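Local coordinates for protein mRNA export factor (PDB 4YXP) that regulates viral gene expression as a homodimer, inhibiting host splicing and mediating nuclear export of viral intronless mRNAs, and whose folded, zinc-binding C-terminal part forms this chain, at residues Glu175-Arg180 / Phe191-Leu196; Arg168-Leu173 / Ile185-Ser190; Asp120-Trp125 / Gly144-Val149. All coordinates share one frame; numbering follows the deposited sequence.

Contact 1 of 3, residues Glu175-Arg180 / Phe191-Leu196; sequences ELCSRR and FVFVIL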
ATOM      1  N   GLU B 175      15.789   7.585   0.593  1.00 38.05           N
ATOM      2  CA  GLU B 175      16.603   8.796   0.647  1.00 37.89           C
ATOM      3  C   GLU B 175      15.924   9.951  -0.088  1.00 33.86           C
ATOM      4  O   GLU B 175      15.932  11.090   0.385  1.00 33.33           O
ATOM      5  CB  GLU B 175      17.985   8.539   0.047  1.00 44.20           C
ATOM      6  CG  GLU B 175      18.744   7.385   0.693  1.00 51.81           C
ATOM      7  CD  GLU B 175      19.835   6.830  -0.204  1.00 58.61           C
ATOM      8  OE1 GLU B 175      20.491   7.628  -0.907  1.00 60.90           O
ATOM      9  OE2 GLU B 175      20.029   5.594  -0.209  1.00 61.32           O
ATOM     10  N   LEU B 176      15.340   9.658  -1.247  1.00 32.68           N
ATOM     11  CA  LEU B 176      14.632  10.675  -2.025  1.00 31.73           C
ATOM     12  C   LEU B 176      13.515  11.311  -1.203  1.00 30.16           C
ATOM     13  O   LEU B 176      13.373  12.535  -1.173  1.00 28.98           O
ATOM     14  CB  LEU B 176      14.044  10.073  -3.307  1.00 31.24           C
ATOM     15  CG  LEU B 176      15.007   9.702  -4.439  1.00 31.97           C
ATOM     16  CD1 LEU B 176      14.259   8.954  -5.529  1.00 29.19           C
ATOM     17  CD2 LEU B 176      15.685  10.938  -5.018  1.00 34.54           C
ATOM     18  N   CYS B 177      12.730  10.469  -0.538  1.00 29.67           N
ATOM     19  CA  CYS B 177      11.562  10.923   0.212  1.00 30.68           C
ATOM     20  C   CYS B 177      11.940  11.513   1.568  1.00 32.95           C
ATOM     21  O   CYS B 177      11.114  12.149   2.228  1.00 34.82           O
ATOM     22  CB  CYS B 177      10.580   9.765   0.405  1.00 30.62           C
ATOM     23  SG  CYS B 177       9.884   9.148  -1.137  1.00 31.27           S
ATOM     24  N   SER B 178      13.184  11.299   1.981  1.00 32.89           N
ATOM     25  CA  SER B 178      13.693  11.875   3.216  1.00 34.50           C
ATOM     26  C   SER B 178      14.340  13.236   2.953  1.00 36.03           C
ATOM     27  O   SER B 178      14.120  14.196   3.694  1.00 38.25           O
ATOM     28  CB  SER B 178      14.702  10.928   3.871  1.00 37.06           C
ATOM     29  OG  SER B 178      15.298  11.534   5.001  1.00 40.96           O
ATOM     30  N   ARG B 179      15.132  13.315   1.888  1.00 34.44           N
ATOM     31  CA  ARG B 179      15.852  14.541   1.551  1.00 34.02           C
ATOM     32  C   ARG B 179      14.916  15.590   0.958  1.00 32.81           C
ATOM     33  O   ARG B 179      15.030  16.778   1.265  1.00 34.15           O
ATOM     34  CB  ARG B 179      16.989  14.229   0.576  1.00 34.53           C
ATOM     35  CG  ARG B 179      18.121  13.417   1.200  1.00 37.72           C
ATOM     36  CD  ARG B 179      18.972  12.733   0.142  1.00 39.32           C
ATOM     37  NE  ARG B 179      19.493  13.673  -0.849  1.00 40.78           N
ATOM     38  CZ  ARG B 179      20.680  14.273  -0.781  1.00 44.78           C
ATOM     39  NH1 ARG B 179      21.505  14.041   0.236  1.00 46.71           N
ATOM     40  NH2 ARG B 179      21.046  15.111  -1.742  1.00 46.91           N
ATOM     41  N   ARG B 180      13.997  15.144   0.108  1.00 30.75           N
ATOM     42  CA  ARG B 180      12.978  16.018  -0.470  1.00 30.25           C
ATOM     43  C   ARG B 180      13.592  17.253  -1.133  1.00 30.20           C
ATOM     44  O   ARG B 180      13.186  18.384  -0.859  1.00 30.97           O
ATOM     45  CB  ARG B 180      11.974  16.435   0.611  1.00 31.59           C
ATOM     46  CG  ARG B 180      11.204  15.258   1.216  1.00 32.43           C
ATOM     47  CD  ARG B 180      10.119  15.713   2.189  1.00 32.94           C
ATOM     48  NE  ARG B 180      10.665  16.184   3.462  1.00 34.10           N
ATOM     49  CZ  ARG B 180      10.875  15.415   4.529  1.00 34.96           C
ATOM     50  NH1 ARG B 180      10.591  14.118   4.498  1.00 35.13           N
ATOM     51  NH2 ARG B 180      11.372  15.948   5.637  1.00 36.29           N
ATOM     52  N   PHE B 191      11.008  12.431  -9.838  1.00 23.97           N
ATOM     53  CA  PHE B 191      10.071  13.558  -9.878  1.00 23.74           C
ATOM     54  C   PHE B 191       8.822  13.253  -9.062  1.00 23.54           C
ATOM     55  O   PHE B 191       8.441  14.016  -8.168  1.00 23.00           O
ATOM     56  CB  PHE B 191       9.666  13.901 -11.316  1.00 24.57           C
ATOM     57  CG  PHE B 191       8.545  14.905 -11.395  1.00 24.90           C
ATOM     58  CD1 PHE B 191       8.798  16.258 -11.242  1.00 26.49           C
ATOM     59  CD2 PHE B 191       7.240  14.493 -11.599  1.00 24.58           C
ATOM     60  CE1 PHE B 191       7.769  17.184 -11.301  1.00 27.08           C
ATOM     61  CE2 PHE B 191       6.204  15.414 -11.658  1.00 25.41           C
ATOM     62  CZ  PHE B 191       6.469  16.759 -11.508  1.00 26.17           C
ATOM     63  N   VAL B 192       8.179  12.135  -9.378  1.00 23.96           N
ATOM     64  CA  VAL B 192       6.929  11.768  -8.731  1.00 23.30           C
ATOM     65  C   VAL B 192       7.108  11.658  -7.216  1.00 22.58           C
ATOM     66  O   VAL B 192       6.314  12.189  -6.447  1.00 20.75           O
ATOM     67  CB  VAL B 192       6.373  10.453  -9.319  1.00 24.35           C
ATOM     68  CG1 VAL B 192       5.199   9.930  -8.492  1.00 24.14           C
ATOM     69  CG2 VAL B 192       5.939  10.667 -10.762  1.00 25.47           C
ATOM     70  N   PHE B 193       8.153  10.978  -6.774  1.00 22.56           N
ATOM     71  CA  PHE B 193       8.270  10.707  -5.348  1.00 22.26           C
ATOM     72  C   PHE B 193       8.791  11.911  -4.561  1.00 21.96           C
ATOM     73  O   PHE B 193       8.332  12.157  -3.449  1.00 22.14           O
ATOM     74  CB  PHE B 193       9.137   9.465  -5.132  1.00 23.00           C
ATOM     75  CG  PHE B 193       8.385   8.191  -5.366  1.00 22.97           C
ATOM     76  CD1 PHE B 193       7.579   7.665  -4.371  1.00 23.36           C
ATOM     77  CD2 PHE B 193       8.430   7.554  -6.595  1.00 22.89           C
ATOM     78  CE1 PHE B 193       6.856   6.503  -4.587  1.00 24.14           C
ATOM     79  CE2 PHE B 193       7.709   6.395  -6.817  1.00 23.45           C
ATOM     80  CZ  PHE B 193       6.922   5.869  -5.812  1.00 24.13           C
ATOM     81  N   VAL B 194       9.701  12.685  -5.140  1.00 22.95           N
ATOM     82  CA  VAL B 194      10.211  13.871  -4.462  1.00 23.79           C
ATOM     83  C   VAL B 194       9.104  14.928  -4.333  1.00 23.24           C
ATOM     84  O   VAL B 194       8.925  15.528  -3.271  1.00 23.49           O
ATOM     85  CB  VAL B 194      11.441  14.446  -5.190  1.00 26.67           C
ATOM     86  CG1 VAL B 194      11.833  15.809  -4.611  1.00 28.01           C
ATOM     87  CG2 VAL B 194      12.611  13.484  -5.080  1.00 28.06           C
ATOM     88  N   ILE B 195       8.363  15.158  -5.410  1.00 22.81           N
ATOM     89  CA  ILE B 195       7.323  16.186  -5.391  1.00 23.39           C
ATOM     90  C   ILE B 195       6.204  15.795  -4.430  1.00 22.79           C
ATOM     91  O   ILE B 195       5.780  16.604  -3.605  1.00 22.33           O
ATOM     92  CB  ILE B 195       6.777  16.451  -6.807  1.00 24.06           C
ATOM     93  CG1 ILE B 195       7.870  17.052  -7.695  1.00 23.93           C
ATOM     94  CG2 ILE B 195       5.564  17.384  -6.760  1.00 26.18           C
ATOM     95  CD1 ILE B 195       8.443  18.381  -7.195  1.00 25.51           C
ATOM     96  N   LEU B 196       5.722  14.563  -4.526  1.00 23.80           N
ATOM     97  CA  LEU B 196       4.670  14.105  -3.625  1.00 24.91           C
ATOM     98  C   LEU B 196       5.141  14.142  -2.169  1.00 25.33           C
ATOM     99  O   LEU B 196       4.372  14.492  -1.276  1.00 25.72           O
ATOM    100  CB  LEU B 196       4.212  12.691  -3.992  1.00 25.64           C
ATOM    101  CG  LEU B 196       3.457  12.506  -5.311  1.00 25.40           C
ATOM    102  CD1 LEU B 196       2.981  11.067  -5.432  1.00 24.71           C
ATOM    103  CD2 LEU B 196       2.280  13.466  -5.441  1.00 25.24           C
TER
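V194 has CG1 anti to its backbone N (chi1 171°), which leaves CG2 beside that N and spreads the two methyls along the neighbouring segment 175-180. L176 has CG anti to its carbonyl carbon (chi1 -72°), and this brings the branch with CD2 over to V194. The two side chains cross at about a right angle. L176 CD2 lies 4.0 Å from V194 CG2, and L176 CB is 4.1 Å from the same methyl, so V194 CG2 rests against both the root and one branch of the leucine. The other methyl, V194 CG1, is 4.2 Å from the carbonyl carbon C of R180.

C177 takes the other flank. Its SG sits 4.1 Å from F193 CB, at the root of the side chain. SG is 5.4 Å from the centroid of the F193 ring and 68° off the ring normal, an oblique sulfur-aromatic contact. The ring leads away from C177 and packs on L150, L153, A154 and L161 of helix 146-167.

R180 is the first residue after helix 173-179 to leave helical geometry, with positive phi, and its CA comes within 5.3 Å of V194 CA. Its guanidinium turns back along its own helix, with S178 O 3.5 Å above the centre of one face. NH1 makes a weak hydrogen bond to C177 O, while the carbonyl O of R180 accepts from R198 NH1 further along helix 188-204.

The contact packs two consecutive helices, 173-179 and 188-204, within the CHC2-type zinc finger but away from the zinc ligands. No hydrogen bond joins the two segments. The contact relies on aliphatic carbons and one sulfur, mostly buried, so its cohesion is that of dispersion and the hydrophobic effect.

Contact 2 of 3, residues Arg168-Leu173 / Ile185-Ser190; sequences RGLCGL and IKDIAS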
ATOM      1  N   ARG B 168      20.243   4.202 -12.635  1.00 43.16           N
ATOM      2  CA  ARG B 168      20.253   5.589 -13.088  1.00 45.21           C
ATOM      3  C   ARG B 168      21.215   6.447 -12.270  1.00 41.26           C
ATOM      4  O   ARG B 168      21.359   7.642 -12.525  1.00 38.50           O
ATOM      5  CB  ARG B 168      18.843   6.176 -13.021  1.00 50.86           C
ATOM      6  CG  ARG B 168      17.821   5.434 -13.871  1.00 58.70           C
ATOM      7  CD  ARG B 168      18.332   5.226 -15.286  1.00 68.72           C
ATOM      8  NE  ARG B 168      17.289   4.782 -16.203  1.00 76.20           N
ATOM      9  CZ  ARG B 168      17.464   4.624 -17.511  1.00 84.15           C
ATOM     10  NH1 ARG B 168      18.647   4.875 -18.061  1.00 88.13           N
ATOM     11  NH2 ARG B 168      16.457   4.217 -18.274  1.00 86.15           N
ATOM     12  N   GLY B 169      21.877   5.834 -11.293  1.00 40.70           N
ATOM     13  CA  GLY B 169      22.826   6.545 -10.458  1.00 41.29           C
ATOM     14  C   GLY B 169      22.157   7.567  -9.563  1.00 40.80           C
ATOM     15  O   GLY B 169      22.737   8.607  -9.250  1.00 40.44           O
ATOM     16  N   LEU B 170      20.928   7.268  -9.149  1.00 41.59           N
ATOM     17  CA  LEU B 170      20.163   8.176  -8.306  1.00 42.71           C
ATOM     18  C   LEU B 170      20.084   7.688  -6.870  1.00 43.09           C
ATOM     19  O   LEU B 170      20.477   6.565  -6.554  1.00 41.67           O
ATOM     20  CB  LEU B 170      18.751   8.356  -8.863  1.00 42.36           C
ATOM     21  CG  LEU B 170      18.666   8.953 -10.268  1.00 44.67           C
ATOM     22  CD1 LEU B 170      17.210   9.122 -10.671  1.00 43.82           C
ATOM     23  CD2 LEU B 170      19.407  10.284 -10.349  1.00 46.42           C
ATOM     24  N   CYS B 171      19.571   8.552  -6.004  1.00 46.05           N
ATOM     25  CA  CYS B 171      19.351   8.207  -4.610  1.00 48.18           C
ATOM     26  C   CYS B 171      18.312   7.102  -4.516  1.00 43.95           C
ATOM     27  O   CYS B 171      17.495   6.932  -5.421  1.00 44.40           O
ATOM     28  CB  CYS B 171      18.891   9.435  -3.821  1.00 51.85           C
ATOM     29  SG  CYS B 171      19.976  10.870  -3.989  1.00 56.10           S
ATOM     30  N   GLY B 172      18.351   6.349  -3.423  1.00 38.92           N
ATOM     31  CA  GLY B 172      17.340   5.341  -3.167  1.00 34.93           C
ATOM     32  C   GLY B 172      15.999   5.977  -2.853  1.00 31.46           C
ATOM     33  O   GLY B 172      15.926   7.164  -2.531  1.00 30.46           O
ATOM     34  N   LEU B 173      14.937   5.185  -2.948  1.00 30.78           N
ATOM     35  CA  LEU B 173      13.587   5.679  -2.708  1.00 32.37           C
ATOM     36  C   LEU B 173      13.462   6.341  -1.339  1.00 34.57           C
ATOM     37  O   LEU B 173      12.913   7.438  -1.218  1.00 33.39           O
ATOM     38  CB  LEU B 173      12.581   4.536  -2.827  1.00 31.97           C
ATOM     39  CG  LEU B 173      11.121   4.875  -2.516  1.00 31.55           C
ATOM     40  CD1 LEU B 173      10.606   5.970  -3.439  1.00 30.99           C
ATOM     41  CD2 LEU B 173      10.258   3.629  -2.629  1.00 31.60           C
ATOM     42  N   ILE B 185      15.898  15.468  -8.405  1.00 31.06           N
ATOM     43  CA  ILE B 185      15.003  15.041  -9.476  1.00 29.73           C
ATOM     44  C   ILE B 185      15.765  14.991 -10.796  1.00 32.17           C
ATOM     45  O   ILE B 185      16.242  16.018 -11.289  1.00 33.91           O
ATOM     46  CB  ILE B 185      13.777  15.968  -9.572  1.00 27.71           C
ATOM     47  CG1 ILE B 185      12.997  15.935  -8.250  1.00 27.08           C
ATOM     48  CG2 ILE B 185      12.890  15.559 -10.746  1.00 25.90           C
ATOM     49  CD1 ILE B 185      11.807  16.880  -8.193  1.00 26.47           C
ATOM     50  N   LYS B 186      15.877  13.795 -11.367  1.00 33.02           N
ATOM     51  CA  LYS B 186      16.595  13.605 -12.626  1.00 35.12           C
ATOM     52  C   LYS B 186      15.824  12.719 -13.601  1.00 34.65           C
ATOM     53  O   LYS B 186      16.301  12.432 -14.698  1.00 35.20           O
ATOM     54  CB  LYS B 186      17.975  12.999 -12.362  1.00 35.70           C
ATOM     55  CG  LYS B 186      18.888  13.850 -11.491  1.00 37.21           C
ATOM     56  CD  LYS B 186      19.226  15.189 -12.141  1.00 40.56           C
ATOM     57  CE  LYS B 186      20.107  16.031 -11.230  1.00 43.31           C
ATOM     58  NZ  LYS B 186      20.191  17.454 -11.662  1.00 45.25           N
ATOM     59  N   ASP B 187      14.635  12.283 -13.202  1.00 32.35           N
ATOM     60  CA  ASP B 187      13.813  11.424 -14.047  1.00 32.40           C
ATOM     61  C   ASP B 187      12.383  11.415 -13.526  1.00 30.79           C
ATOM     62  O   ASP B 187      12.074  12.086 -12.541  1.00 29.59           O
ATOM     63  CB  ASP B 187      14.374   9.999 -14.086  1.00 33.73           C
ATOM     64  CG  ASP B 187      13.912   9.158 -12.907  1.00 32.80           C
ATOM     65  OD1 ASP B 187      14.109   9.585 -11.749  1.00 31.58           O
ATOM     66  OD2 ASP B 187      13.338   8.075 -13.142  1.00 33.18           O
ATOM     67  N   ILE B 188      11.511  10.649 -14.174  1.00 30.98           N
ATOM     68  CA  ILE B 188      10.099  10.642 -13.806  1.00 29.77           C
ATOM     69  C   ILE B 188       9.883  10.019 -12.425  1.00 28.02           C
ATOM     70  O   ILE B 188       9.045  10.490 -11.650  1.00 26.72           O
ATOM     71  CB  ILE B 188       9.250   9.915 -14.876  1.00 30.23           C
ATOM     72  CG1 ILE B 188       7.762   9.973 -14.517  1.00 28.92           C
ATOM     73  CG2 ILE B 188       9.696   8.464 -15.041  1.00 31.45           C
ATOM     74  CD1 ILE B 188       7.187  11.377 -14.481  1.00 29.79           C
ATOM     75  N   ALA B 189      10.622   8.962 -12.107  1.00 27.17           N
ATOM     76  CA  ALA B 189      10.442   8.295 -10.825  1.00 24.87           C
ATOM     77  C   ALA B 189      10.803   9.233  -9.681  1.00 23.42           C
ATOM     78  O   ALA B 189      10.029   9.393  -8.736  1.00 24.65           O
ATOM     79  CB  ALA B 189      11.274   7.026 -10.753  1.00 26.44           C
ATOM     80  N   SER B 190      11.974   9.855  -9.764  1.00 23.35           N
ATOM     81  CA  SER B 190      12.405  10.770  -8.714  1.00 25.53           C
ATOM     82  C   SER B 190      11.511  12.013  -8.681  1.00 25.78           C
ATOM     83  O   SER B 190      11.272  12.576  -7.616  1.00 26.74           O
ATOM     84  CB  SER B 190      13.875  11.166  -8.901  1.00 27.77           C
ATOM     85  OG  SER B 190      14.133  11.663 -10.198  1.00 29.68           O
TER
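L170 puts its two methyls on segment 185-190. CD2 lies against the start of the K186 chain, 3.7 Å from K186 CB and 3.8 Å from K186 CG. CD1 points at the carboxylate of D187 and is 3.3 Å from D187 OD1. S190 OG also lies near this methyl, 4.0 Å from L170 CD1. No hydrogen bond crosses between the segments.

The polar group that L170 meets is held from within its own segment. The D187 CG lies between the backbone N and the carbonyl carbon (chi1 84°), which turns the carboxylate toward the first turn of helix 188-204. OD1 accepts from S190 N at 2.9 Å, and this donor comes from above the carboxylate plane. S190 OG also donates to D187 OD1, at 2.6 Å, on the anti side, tilted 21° out of the carboxylate plane. S190 OG in turn accepts from K186 N, at 3.0 Å and nearly straight. OD2 takes a weak bond from A189 N and a further one from Y164 OH of helix 146-167.

K186 bends at chi2, and its end leads away from L170 to a salt bridge with D9 of the second subunit. On the other segment, G169 ends helix 146-167 in a Schellman motif, just before L170, whose side chain starts toward segment 185-190.

The site is a helix N-cap: D187 caps helix 188-204, and a leucine from the loop 168-172 packs on the cap. It lies within the CHC2-type zinc finger, with the D187 side chain about 13 Å from the zinc ion.

Contact 3 of 3, residues Asp120-Trp125 / Gly144-Val149; sequences DETLAW and GTTAAV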
ATOM      1  N   ASP B 120      -1.711  11.908 -10.877  1.00 20.44           N
ATOM      2  CA  ASP B 120      -1.948  12.928 -11.903  1.00 20.87           C
ATOM      3  C   ASP B 120      -3.091  13.862 -11.510  1.00 21.32           C
ATOM      4  O   ASP B 120      -3.034  15.061 -11.783  1.00 21.07           O
ATOM      5  CB  ASP B 120      -2.234  12.273 -13.254  1.00 21.41           C
ATOM      6  CG  ASP B 120      -0.968  11.792 -13.946  1.00 24.17           C
ATOM      7  OD1 ASP B 120       0.045  12.528 -13.922  1.00 25.70           O
ATOM      8  OD2 ASP B 120      -0.981  10.678 -14.510  1.00 25.07           O
ATOM      9  N   GLU B 121      -4.124  13.317 -10.873  1.00 22.26           N
ATOM     10  CA  GLU B 121      -5.237  14.132 -10.394  1.00 22.84           C
ATOM     11  C   GLU B 121      -4.716  15.175  -9.411  1.00 21.89           C
ATOM     12  O   GLU B 121      -5.083  16.348  -9.478  1.00 23.75           O
ATOM     13  CB  GLU B 121      -6.310  13.259  -9.728  1.00 23.49           C
ATOM     14  CG  GLU B 121      -7.581  14.018  -9.329  1.00 24.97           C
ATOM     15  CD  GLU B 121      -8.559  13.161  -8.531  1.00 25.51           C
ATOM     16  OE1 GLU B 121      -8.115  12.200  -7.862  1.00 25.03           O
ATOM     17  OE2 GLU B 121      -9.777  13.451  -8.570  1.00 25.36           O
ATOM     18  N   THR B 122      -3.843  14.735  -8.508  1.00 19.79           N
ATOM     19  CA  THR B 122      -3.273  15.606  -7.492  1.00 20.42           C
ATOM     20  C   THR B 122      -2.428  16.709  -8.123  1.00 21.41           C
ATOM     21  O   THR B 122      -2.601  17.885  -7.813  1.00 22.66           O
ATOM     22  CB  THR B 122      -2.404  14.810  -6.494  1.00 21.84           C
ATOM     23  OG1 THR B 122      -3.184  13.757  -5.915  1.00 22.36           O
ATOM     24  CG2 THR B 122      -1.877  15.714  -5.386  1.00 21.79           C
ATOM     25  N   LEU B 123      -1.520  16.329  -9.015  1.00 20.68           N
ATOM     26  CA  LEU B 123      -0.606  17.294  -9.617  1.00 21.93           C
ATOM     27  C   LEU B 123      -1.302  18.204 -10.633  1.00 22.31           C
ATOM     28  O   LEU B 123      -0.957  19.382 -10.747  1.00 23.15           O
ATOM     29  CB  LEU B 123       0.570  16.567 -10.276  1.00 22.79           C
ATOM     30  CG  LEU B 123       1.495  15.781  -9.330  1.00 23.69           C
ATOM     31  CD1 LEU B 123       2.734  15.309 -10.070  1.00 24.41           C
ATOM     32  CD2 LEU B 123       1.895  16.596  -8.105  1.00 24.94           C
ATOM     33  N   ALA B 124      -2.279  17.679 -11.366  1.00 20.98           N
ATOM     34  CA  ALA B 124      -3.021  18.517 -12.307  1.00 21.24           C
ATOM     35  C   ALA B 124      -3.863  19.542 -11.547  1.00 20.88           C
ATOM     36  O   ALA B 124      -4.015  20.686 -11.986  1.00 22.49           O
ATOM     37  CB  ALA B 124      -3.898  17.669 -13.211  1.00 21.42           C
ATOM     38  N   TRP B 125      -4.403  19.127 -10.406  1.00 20.44           N
ATOM     39  CA  TRP B 125      -5.148  20.030  -9.529  1.00 22.45           C
ATOM     40  C   TRP B 125      -4.241  21.158  -9.047  1.00 23.39           C
ATOM     41  O   TRP B 125      -4.621  22.329  -9.073  1.00 23.54           O
ATOM     42  CB  TRP B 125      -5.731  19.260  -8.338  1.00 22.97           C
ATOM     43  CG  TRP B 125      -6.517  20.099  -7.368  1.00 23.86           C
ATOM     44  CD1 TRP B 125      -6.127  20.491  -6.118  1.00 25.81           C
ATOM     45  CD2 TRP B 125      -7.833  20.636  -7.565  1.00 24.20           C
ATOM     46  NE1 TRP B 125      -7.119  21.242  -5.527  1.00 25.98           N
ATOM     47  CE2 TRP B 125      -8.174  21.344  -6.395  1.00 24.74           C
ATOM     48  CE3 TRP B 125      -8.752  20.588  -8.618  1.00 25.74           C
ATOM     49  CZ2 TRP B 125      -9.396  22.001  -6.250  1.00 25.57           C
ATOM     50  CZ3 TRP B 125      -9.966  21.242  -8.471  1.00 26.86           C
ATOM     51  CH2 TRP B 125     -10.275  21.938  -7.297  1.00 26.24           C
ATOM     52  N   GLY B 144      -4.838  17.439   0.493  1.00 24.04           N
ATOM     53  CA  GLY B 144      -4.720  16.842   1.813  1.00 23.15           C
ATOM     54  C   GLY B 144      -4.423  15.347   1.852  1.00 22.02           C
ATOM     55  O   GLY B 144      -3.975  14.829   2.879  1.00 22.10           O
ATOM     56  N   THR B 145      -4.673  14.642   0.752  1.00 20.45           N
ATOM     57  CA  THR B 145      -4.461  13.190   0.724  1.00 20.59           C
ATOM     58  C   THR B 145      -3.246  12.800  -0.115  1.00 20.28           C
ATOM     59  O   THR B 145      -3.125  11.653  -0.548  1.00 20.92           O
ATOM     60  CB  THR B 145      -5.700  12.446   0.183  1.00 21.26           C
ATOM     61  OG1 THR B 145      -6.067  12.971  -1.098  1.00 23.42           O
ATOM     62  CG2 THR B 145      -6.876  12.583   1.147  1.00 21.89           C
ATOM     63  N   THR B 146      -2.336  13.745  -0.330  1.00 20.29           N
ATOM     64  CA  THR B 146      -1.121  13.467  -1.095  1.00 19.75           C
ATOM     65  C   THR B 146      -0.350  12.281  -0.497  1.00 18.18           C
ATOM     66  O   THR B 146       0.149  11.425  -1.228  1.00 17.26           O
ATOM     67  CB  THR B 146      -0.199  14.705  -1.153  1.00 21.94           C
ATOM     68  OG1 THR B 146      -0.863  15.765  -1.855  1.00 22.59           O
ATOM     69  CG2 THR B 146       1.113  14.388  -1.869  1.00 22.29           C
ATOM     70  N   ALA B 147      -0.263  12.235   0.826  1.00 18.66           N
ATOM     71  CA  ALA B 147       0.489  11.178   1.508  1.00 21.66           C
ATOM     72  C   ALA B 147      -0.063   9.790   1.194  1.00 22.12           C
ATOM     73  O   ALA B 147       0.673   8.804   1.231  1.00 23.77           O
ATOM     74  CB  ALA B 147       0.478  11.411   3.009  1.00 23.02           C
ATOM     75  N   ALA B 148      -1.354   9.713   0.889  1.00 20.11           N
ATOM     76  CA  ALA B 148      -2.003   8.431   0.638  1.00 20.60           C
ATOM     77  C   ALA B 148      -1.562   7.829  -0.696  1.00 20.73           C
ATOM     78  O   ALA B 148      -1.260   6.636  -0.777  1.00 20.48           O
ATOM     79  CB  ALA B 148      -3.512   8.592   0.672  1.00 22.82           C
ATOM     80  N   VAL B 149      -1.525   8.648  -1.744  1.00 21.24           N
ATOM     81  CA  VAL B 149      -1.099   8.154  -3.050  1.00 21.85           C
ATOM     82  C   VAL B 149       0.413   7.913  -3.012  1.00 20.47           C
ATOM     83  O   VAL B 149       0.908   6.959  -3.618  1.00 20.26           O
ATOM     84  CB  VAL B 149      -1.526   9.114  -4.207  1.00 23.49           C
ATOM     85  CG1 VAL B 149      -1.183  10.562  -3.903  1.00 25.75           C
ATOM     86  CG2 VAL B 149      -0.905   8.675  -5.533  1.00 23.44           C
TER
HETATM   87  O   HOH W   1      -4.522  13.408  -3.545  1.00 20.67           O
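Helix 112-132 passes the first turn of helix 146-167, and the two backbones come closest at T122 and T146, whose CA atoms are 7.1 Å apart. Between these two threonines it is a methyl that meets a hydroxyl. T122 CG2 lies 3.7 Å from T146 OG1, and the two side chains cross obliquely. T122 has OG1 beside its backbone N (chi1 -56°), which places CG2 anti to that N. On its own branch OG1 comes within 4.3 Å of V149 CG1, a loose contact.

Both hydroxyls are hydrogen-bonded within their own part of the chain: T122 OG1 to S118 O one turn back, and T146 OG1 to I143 O. T122 OG1 also accepts from a water at 2.7 Å. The same water is 2.9 Å from T145 OG1 and so bridges the two segments, which share no direct hydrogen bond. T145 occupies the N-cap position of helix 146-167, but its side chain makes no capping bond. Its OG1 is instead engaged by R103 NE and P141 O.

Around this small interface, L196 and L199 of helix 188-204 touch T146. Helix 112-132 also meets the second subunit, where E121 forms a salt bridge with K267 of the region important for homodimerization. This is a buried helix-helix contact of an all-helical domain, made by short side chains and one bridging water, beside the dimer interface.

In the fold
Contacts 1 and 2 are neighbours, with centres 9 Å apart, and both use helix 188-204. Contact 2 holds its capped start and contact 1 the turn that follows. They meet where I185 packs on F191 and V194, and where L173 packs on F193. Contact 3 is nearest the centre of the chain and joins helices 112-132 and 146-167. It touches contact 1 through L123, on F191 and I195, and through T146 on L196, but does not touch contact 2. Contact 1 is buried and apolar. Contact 3 is buried but mixes methyls with hydroxyls and a water. Contact 2 is partly exposed, farthest from the centre, and sets a leucine against a polar cap.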